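Local coordinates for protein activating signal cointegrator 1 complex subunit 2 (Homo sapiens, PDB 6YXQ) that binds polyubiquitin chains to recruit ASCC3 and ALKBH3 to sites of DNA damage, and takes part in the rescue of stalled ribosomes, at residues 265-268 and 269-272; 329-332 and 333-337; 350-353 and 354-357. All blocks are in the same frame, centred on the assembly; numbering follows the deposited sequence.

Contact 1: residues 265-268 and 269-272; sequences DIFP and LACQ
The F267 ring carries L269 CB over one of its faces, set off toward the rim. L269 CB lies 4.0 Å from the centroid of the F267 ring, 23° from the ring normal, a CH-pi contact, and its nearest ring atom is F267 CZ at 3.7 Å. Further along the same side chain, L269 CD1 comes to 3.9 Å from F267 CE1. A270 CB approaches the ring obliquely, 3.8 Å from CD2 of F267. With chi1 at -170°, the F267 ring stands beside its own carbonyl carbon, which brings it to L269 and A270, two and three residues further along the chain. The backbone here makes the corner between helix 243-266 and helix 271-275: F267 is the first residue to leave helical angles, and two overlapping beta-turns follow, the first with P268 and L269 at its centre and the second with L269 and A270. In the first turn A270 N donates to F267 O at 3.2 Å; in the second C271 N donates to P268 O at 3.1 Å. The F267 ring is also stacked with that of F188 on helix 177-190 and touches Y195 on helix 193-216, whereas C271 meets I329 and I330 of helix 306-340.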
loop_
_atom_site.group_PDB
_atom_site.type_symbol
_atom_site.label_atom_id
_atom_site.label_comp_id
_atom_site.label_asym_id
_atom_site.label_seq_id
_atom_site.Cartn_x
_atom_site.Cartn_y
_atom_site.Cartn_z
ATOM N N ASP B 265 14.035 -6.821 -4.304
ATOM C CA ASP B 265 14.752 -5.585 -4.599
ATOM C C ASP B 265 14.866 -4.723 -3.351
ATOM O O ASP B 265 15.898 -4.083 -3.121
ATOM C CB ASP B 265 14.041 -4.829 -5.726
ATOM C CG ASP B 265 14.660 -3.467 -6.017
ATOM O OD1 ASP B 265 15.826 -3.415 -6.471
ATOM O OD2 ASP B 265 13.966 -2.446 -5.811
ATOM N N ILE B 266 13.824 -4.716 -2.520
ATOM C CA ILE B 266 13.895 -3.962 -1.273
ATOM C C ILE B 266 14.740 -4.693 -0.238
ATOM O O ILE B 266 15.565 -4.076 0.445
ATOM C CB ILE B 266 12.485 -3.665 -0.735
ATOM C CG1 ILE B 266 11.734 -2.758 -1.711
ATOM C CG2 ILE B 266 12.576 -3.016 0.640
ATOM C CD1 ILE B 266 12.337 -1.372 -1.831
ATOM N N PHE B 267 14.565 -6.010 -0.110
ATOM C CA PHE B 267 15.139 -6.796 0.985
ATOM C C PHE B 267 15.837 -8.040 0.449
ATOM O O PHE B 267 15.336 -9.161 0.608
ATOM C CB PHE B 267 14.048 -7.190 1.981
ATOM C CG PHE B 267 14.569 -7.794 3.243
ATOM C CD1 PHE B 267 15.393 -7.060 4.089
ATOM C CD2 PHE B 267 14.230 -9.089 3.598
ATOM C CE1 PHE B 267 15.876 -7.609 5.270
ATOM C CE2 PHE B 267 14.708 -9.646 4.776
ATOM C CZ PHE B 267 15.533 -8.904 5.613
ATOM N N PRO B 268 17.015 -7.887 -0.165
ATOM C CA PRO B 268 17.708 -9.053 -0.735
ATOM C C PRO B 268 18.206 -10.066 0.288
ATOM O O PRO B 268 18.566 -11.178 -0.114
ATOM C CB PRO B 268 18.884 -8.425 -1.488
ATOM C CG PRO B 268 19.107 -7.122 -0.808
ATOM C CD PRO B 268 17.747 -6.636 -0.418
ATOM N N LEU B 269 18.249 -9.732 1.582
ATOM C CA LEU B 269 18.636 -10.719 2.591
ATOM C C LEU B 269 17.698 -11.922 2.628
ATOM O O LEU B 269 18.046 -12.944 3.230
ATOM C CB LEU B 269 18.682 -10.079 3.982
ATOM C CG LEU B 269 19.916 -9.270 4.378
ATOM C CD1 LEU B 269 19.657 -8.577 5.693
ATOM C CD2 LEU B 269 21.150 -10.143 4.483
ATOM N N ALA B 270 16.522 -11.823 2.005
ATOM C CA ALA B 270 15.563 -12.916 2.016
ATOM C C ALA B 270 15.974 -14.054 1.093
ATOM O O ALA B 270 15.463 -15.172 1.243
ATOM C CB ALA B 270 14.186 -12.386 1.618
ATOM N N CYS B 271 16.922 -13.794 0.181
ATOM C CA CYS B 271 17.170 -14.680 -0.958
ATOM C C CYS B 271 17.572 -16.080 -0.522
ATOM O O CYS B 271 17.145 -17.072 -1.126
ATOM C CB CYS B 271 18.257 -14.090 -1.858
ATOM S SG CYS B 271 17.774 -12.680 -2.844
ATOM N N GLN B 272 18.418 -16.183 0.504
ATOM C CA GLN B 272 18.830 -17.505 0.958
ATOM C C GLN B 272 17.631 -18.306 1.436
ATOM O O GLN B 272 17.496 -19.491 1.103
ATOM C CB GLN B 272 19.885 -17.391 2.054
ATOM C CG GLN B 272 20.426 -18.737 2.503
ATOM C CD GLN B 272 21.109 -19.519 1.384
ATOM O OE1 GLN B 272 20.523 -20.436 0.803
ATOM N NE2 GLN B 272 22.357 -19.162 1.088
#

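Contact 2: residues 329-332 and 333-337; sequences IILN and QICLL
N332 meets L336 and L337, and I330 meets I334, in a local contact within helix 306-340, at a place where the helix widens into a pi-type turn, a pi-bulge. Before the bulge the backbone keeps the ordinary alpha pattern, with Q333 N bonded to I329 O and I334 N to I330 O. Then the step lengthens. L331 O receives C335 N at 2.9 Å with a rather bent N-H, and also a weak bond from L336 N at 3.4 Å; L337 N reaches five residues back to N332 O, 2.6 Å away. The backbone angles of I334 and C335 depart from the usual helical values where the turn widens. On one flank, I330 and I334 lie side by side and point the same way, I330 CG2 being 3.8 Å from I334 CD1. I334 has CG1 between its backbone N and carbonyl carbon (chi1 74°), which lays that branch against I330 O. Toward the neighbouring helices, L331 packs on F354, I357 and F358 of helix 348-359 and L336 on L383 and L384 of helix 377-387, while Q333 packs on P268 and L269 of the loop that follows helix 243-266. The N332 chain crosses that of L336 at about a right angle, and its amide spans two residues of the next turn: OD1 of N332 rests 3.4 Å from L336 CB, and ND2 of N332 lies 3.7 Å from L337 CB.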
loop_
_atom_site.group_PDB
_atom_site.type_symbol
_atom_site.label_atom_id
_atom_site.label_comp_id
_atom_site.label_asym_id
_atom_site.label_seq_id
_atom_site.Cartn_x
_atom_site.Cartn_y
_atom_site.Cartn_z
ATOM N N ILE B 329 19.231 -11.981 -8.731
ATOM C CA ILE B 329 19.352 -11.399 -7.397
ATOM C C ILE B 329 19.737 -12.478 -6.392
ATOM O O ILE B 329 20.647 -12.294 -5.568
ATOM C CB ILE B 329 18.046 -10.687 -6.999
ATOM C CG1 ILE B 329 17.871 -9.396 -7.789
ATOM C CG2 ILE B 329 18.026 -10.366 -5.522
ATOM C CD1 ILE B 329 16.503 -8.775 -7.622
ATOM N N ILE B 330 19.073 -13.637 -6.476
ATOM C CA ILE B 330 19.374 -14.736 -5.557
ATOM C C ILE B 330 20.793 -15.250 -5.778
ATOM O O ILE B 330 21.565 -15.453 -4.824
ATOM C CB ILE B 330 18.348 -15.869 -5.715
ATOM C CG1 ILE B 330 16.937 -15.371 -5.418
ATOM C CG2 ILE B 330 18.703 -17.006 -4.793
ATOM C CD1 ILE B 330 15.878 -16.399 -5.672
ATOM N N LEU B 331 21.144 -15.501 -7.045
ATOM C CA LEU B 331 22.483 -15.973 -7.369
ATOM C C LEU B 331 23.547 -15.043 -6.797
ATOM O O LEU B 331 24.480 -15.486 -6.117
ATOM C CB LEU B 331 22.632 -16.092 -8.886
ATOM C CG LEU B 331 23.908 -16.766 -9.384
ATOM C CD1 LEU B 331 23.889 -18.254 -9.045
ATOM C CD2 LEU B 331 24.088 -16.548 -10.875
ATOM N N ASN B 332 23.415 -13.742 -7.070
ATOM C CA ASN B 332 24.387 -12.773 -6.582
ATOM C C ASN B 332 24.471 -12.800 -5.064
ATOM O O ASN B 332 25.566 -12.920 -4.497
ATOM C CB ASN B 332 24.026 -11.373 -7.071
ATOM C CG ASN B 332 25.017 -10.326 -6.606
ATOM O OD1 ASN B 332 26.111 -10.202 -7.157
ATOM N ND2 ASN B 332 24.645 -9.576 -5.577
ATOM N N GLN B 333 23.313 -12.737 -4.394
ATOM C CA GLN B 333 23.303 -12.609 -2.941
ATOM C C GLN B 333 23.966 -13.801 -2.262
ATOM O O GLN B 333 24.693 -13.630 -1.277
ATOM C CB GLN B 333 21.872 -12.435 -2.433
ATOM C CG GLN B 333 21.775 -12.196 -0.934
ATOM C CD GLN B 333 22.138 -10.776 -0.537
ATOM O OE1 GLN B 333 22.087 -9.857 -1.354
ATOM N NE2 GLN B 333 22.508 -10.591 0.729
ATOM N N ILE B 334 23.746 -15.017 -2.768
ATOM C CA ILE B 334 24.258 -16.183 -2.044
ATOM C C ILE B 334 25.562 -16.745 -2.603
ATOM O O ILE B 334 26.149 -17.638 -1.969
ATOM C CB ILE B 334 23.201 -17.301 -1.963
ATOM C CG1 ILE B 334 23.048 -17.988 -3.312
ATOM C CG2 ILE B 334 21.886 -16.728 -1.498
ATOM C CD1 ILE B 334 21.780 -18.766 -3.433
ATOM N N CYS B 335 26.048 -16.254 -3.747
ATOM C CA CYS B 335 27.315 -16.745 -4.278
ATOM C C CYS B 335 28.253 -15.612 -4.652
ATOM O O CYS B 335 29.414 -15.586 -4.232
ATOM C CB CYS B 335 27.093 -17.605 -5.521
ATOM S SG CYS B 335 26.145 -19.084 -5.271
ATOM N N LEU B 336 27.762 -14.680 -5.468
ATOM C CA LEU B 336 28.661 -13.698 -6.058
ATOM C C LEU B 336 29.045 -12.639 -5.040
ATOM O O LEU B 336 30.232 -12.360 -4.845
ATOM C CB LEU B 336 28.007 -13.068 -7.285
ATOM C CG LEU B 336 27.761 -14.021 -8.449
ATOM C CD1 LEU B 336 27.117 -13.277 -9.600
ATOM C CD2 LEU B 336 29.065 -14.633 -8.881
ATOM N N LEU B 337 28.046 -12.046 -4.381
ATOM C CA LEU B 337 28.318 -11.054 -3.346
ATOM C C LEU B 337 29.186 -11.607 -2.225
ATOM O O LEU B 337 30.144 -10.923 -1.827
ATOM C CB LEU B 337 26.990 -10.492 -2.827
ATOM C CG LEU B 337 26.915 -9.739 -1.498
ATOM C CD1 LEU B 337 27.931 -8.615 -1.409
ATOM C CD2 LEU B 337 25.512 -9.200 -1.325
#

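Contact 3: residues 350-353 and 354-357; sequences FIEE and FLQI
I351 keeps CG1 beside its backbone N (chi1 -68°), which leaves CG2 directed along the helix toward L355; there chi1 of -59° swings CG away from the carbonyl carbon and back over the preceding turn. The two side chains thus run side by side, with I351 CG2 3.9 Å from L355 CD1, while L355 CG leans on I351 O. The bent chain of E352 folds back toward L355 and brings OE1 of E352 to 3.7 Å from L355 CD1, the two chains crossing obliquely. That carboxylate is anchored further out, since OE2 of E352 makes a salt bridge with R395 NH2. On another flank E353 CG approaches I357 CD1 at 4.1 Å, a looser apolar touch. The backbone forms a regular alpha-helical ladder, from F354 N to F350 O at 3.0 Å through I357 N to E353 O at 2.9 Å. Side chains of this stretch reach three neighbouring helices: F350 meets P338 and I339 of helix 306-340, F354 lies against I381 and L384 of helix 377-387, and L355 touches T396 and I399 of helix 394-408.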
loop_
_atom_site.group_PDB
_atom_site.type_symbol
_atom_site.label_atom_id
_atom_site.label_comp_id
_atom_site.label_asym_id
_atom_site.label_seq_id
_atom_site.Cartn_x
_atom_site.Cartn_y
_atom_site.Cartn_z
ATOM N N PHE B 350 30.740 -21.434 -1.881
ATOM C CA PHE B 350 30.021 -20.488 -2.734
ATOM C C PHE B 350 30.152 -20.869 -4.204
ATOM O O PHE B 350 29.157 -20.924 -4.946
ATOM C CB PHE B 350 30.563 -19.076 -2.512
ATOM C CG PHE B 350 30.374 -18.558 -1.117
ATOM C CD1 PHE B 350 29.125 -18.568 -0.523
ATOM C CD2 PHE B 350 31.447 -18.042 -0.407
ATOM C CE1 PHE B 350 28.950 -18.080 0.761
ATOM C CE2 PHE B 350 31.279 -17.554 0.874
ATOM C CZ PHE B 350 30.030 -17.573 1.460
ATOM N N ILE B 351 31.389 -21.120 -4.638
ATOM C CA ILE B 351 31.658 -21.564 -6.003
ATOM C C ILE B 351 30.884 -22.839 -6.311
ATOM O O ILE B 351 30.265 -22.976 -7.380
ATOM C CB ILE B 351 33.169 -21.765 -6.197
ATOM C CG1 ILE B 351 33.892 -20.418 -6.148
ATOM C CG2 ILE B 351 33.448 -22.491 -7.497
ATOM C CD1 ILE B 351 35.402 -20.527 -6.200
ATOM N N GLU B 352 30.915 -23.799 -5.385
ATOM C CA GLU B 352 30.243 -25.067 -5.638
ATOM C C GLU B 352 28.739 -24.876 -5.735
ATOM O O GLU B 352 28.078 -25.542 -6.536
ATOM C CB GLU B 352 30.592 -26.090 -4.554
ATOM C CG GLU B 352 32.030 -26.620 -4.603
ATOM C CD GLU B 352 32.472 -27.073 -5.987
ATOM O OE1 GLU B 352 31.649 -27.639 -6.741
ATOM O OE2 GLU B 352 33.656 -26.859 -6.323
ATOM N N GLU B 353 28.181 -23.961 -4.939
ATOM C CA GLU B 353 26.748 -23.710 -5.018
ATOM C C GLU B 353 26.376 -23.137 -6.379
ATOM O O GLU B 353 25.393 -23.564 -6.997
ATOM C CB GLU B 353 26.309 -22.775 -3.894
ATOM C CG GLU B 353 24.836 -22.420 -3.975
ATOM C CD GLU B 353 24.185 -22.270 -2.620
ATOM O OE1 GLU B 353 22.984 -22.607 -2.506
ATOM O OE2 GLU B 353 24.866 -21.807 -1.677
ATOM N N PHE B 354 27.158 -22.165 -6.857
ATOM C CA PHE B 354 26.964 -21.635 -8.207
ATOM C C PHE B 354 26.965 -22.757 -9.249
ATOM O O PHE B 354 26.039 -22.880 -10.075
ATOM C CB PHE B 354 28.073 -20.616 -8.490
ATOM C CG PHE B 354 27.964 -19.923 -9.818
ATOM C CD1 PHE B 354 28.325 -20.567 -10.990
ATOM C CD2 PHE B 354 27.536 -18.611 -9.888
ATOM C CE1 PHE B 354 28.237 -19.924 -12.207
ATOM C CE2 PHE B 354 27.444 -17.961 -11.103
ATOM C CZ PHE B 354 27.797 -18.618 -12.263
ATOM N N LEU B 355 28.017 -23.581 -9.222
ATOM C CA LEU B 355 28.155 -24.653 -10.202
ATOM C C LEU B 355 26.979 -25.626 -10.135
ATOM O O LEU B 355 26.455 -26.051 -11.171
ATOM C CB LEU B 355 29.478 -25.383 -9.980
ATOM C CG LEU B 355 30.750 -24.533 -10.083
ATOM C CD1 LEU B 355 31.976 -25.342 -9.685
ATOM C CD2 LEU B 355 30.916 -23.956 -11.482
ATOM N N GLN B 356 26.553 -25.989 -8.926
ATOM C CA GLN B 356 25.422 -26.896 -8.770
ATOM C C GLN B 356 24.155 -26.296 -9.365
ATOM O O GLN B 356 23.411 -26.969 -10.095
ATOM C CB GLN B 356 25.226 -27.214 -7.289
ATOM C CG GLN B 356 24.089 -28.167 -6.989
ATOM C CD GLN B 356 24.298 -28.922 -5.691
ATOM O OE1 GLN B 356 25.398 -29.401 -5.405
ATOM N NE2 GLN B 356 23.244 -29.024 -4.894
ATOM N N ILE B 357 23.888 -25.025 -9.049
ATOM C CA ILE B 357 22.694 -24.368 -9.567
ATOM C C ILE B 357 22.654 -24.465 -11.082
ATOM O O ILE B 357 21.608 -24.770 -11.668
ATOM C CB ILE B 357 22.631 -22.901 -9.101
ATOM C CG1 ILE B 357 22.296 -22.815 -7.616
ATOM C CG2 ILE B 357 21.590 -22.133 -9.895
ATOM C CD1 ILE B 357 22.315 -21.403 -7.086
#

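In the fold
The three contacts follow one another along the chain of this largely helical N-terminal part of the protein. Contact 1 is the corner between helix 243-266 and helix 271-275, contact 2 lies near the end of helix 306-340, and contact 3 is on the next helix, 348-359. The centre of contact 2 is about 10 Å from each of the others, whereas the centres of contacts 1 and 3 are about 19 Å apart and the two do not touch. Helix 306-340 therefore stands between them: Q272 of contact 1 packs through NE2 on CG2 of I334, and C335 of contact 2 sets SG near the backbone O of F350 in contact 3. The row links successive helices of a helical array.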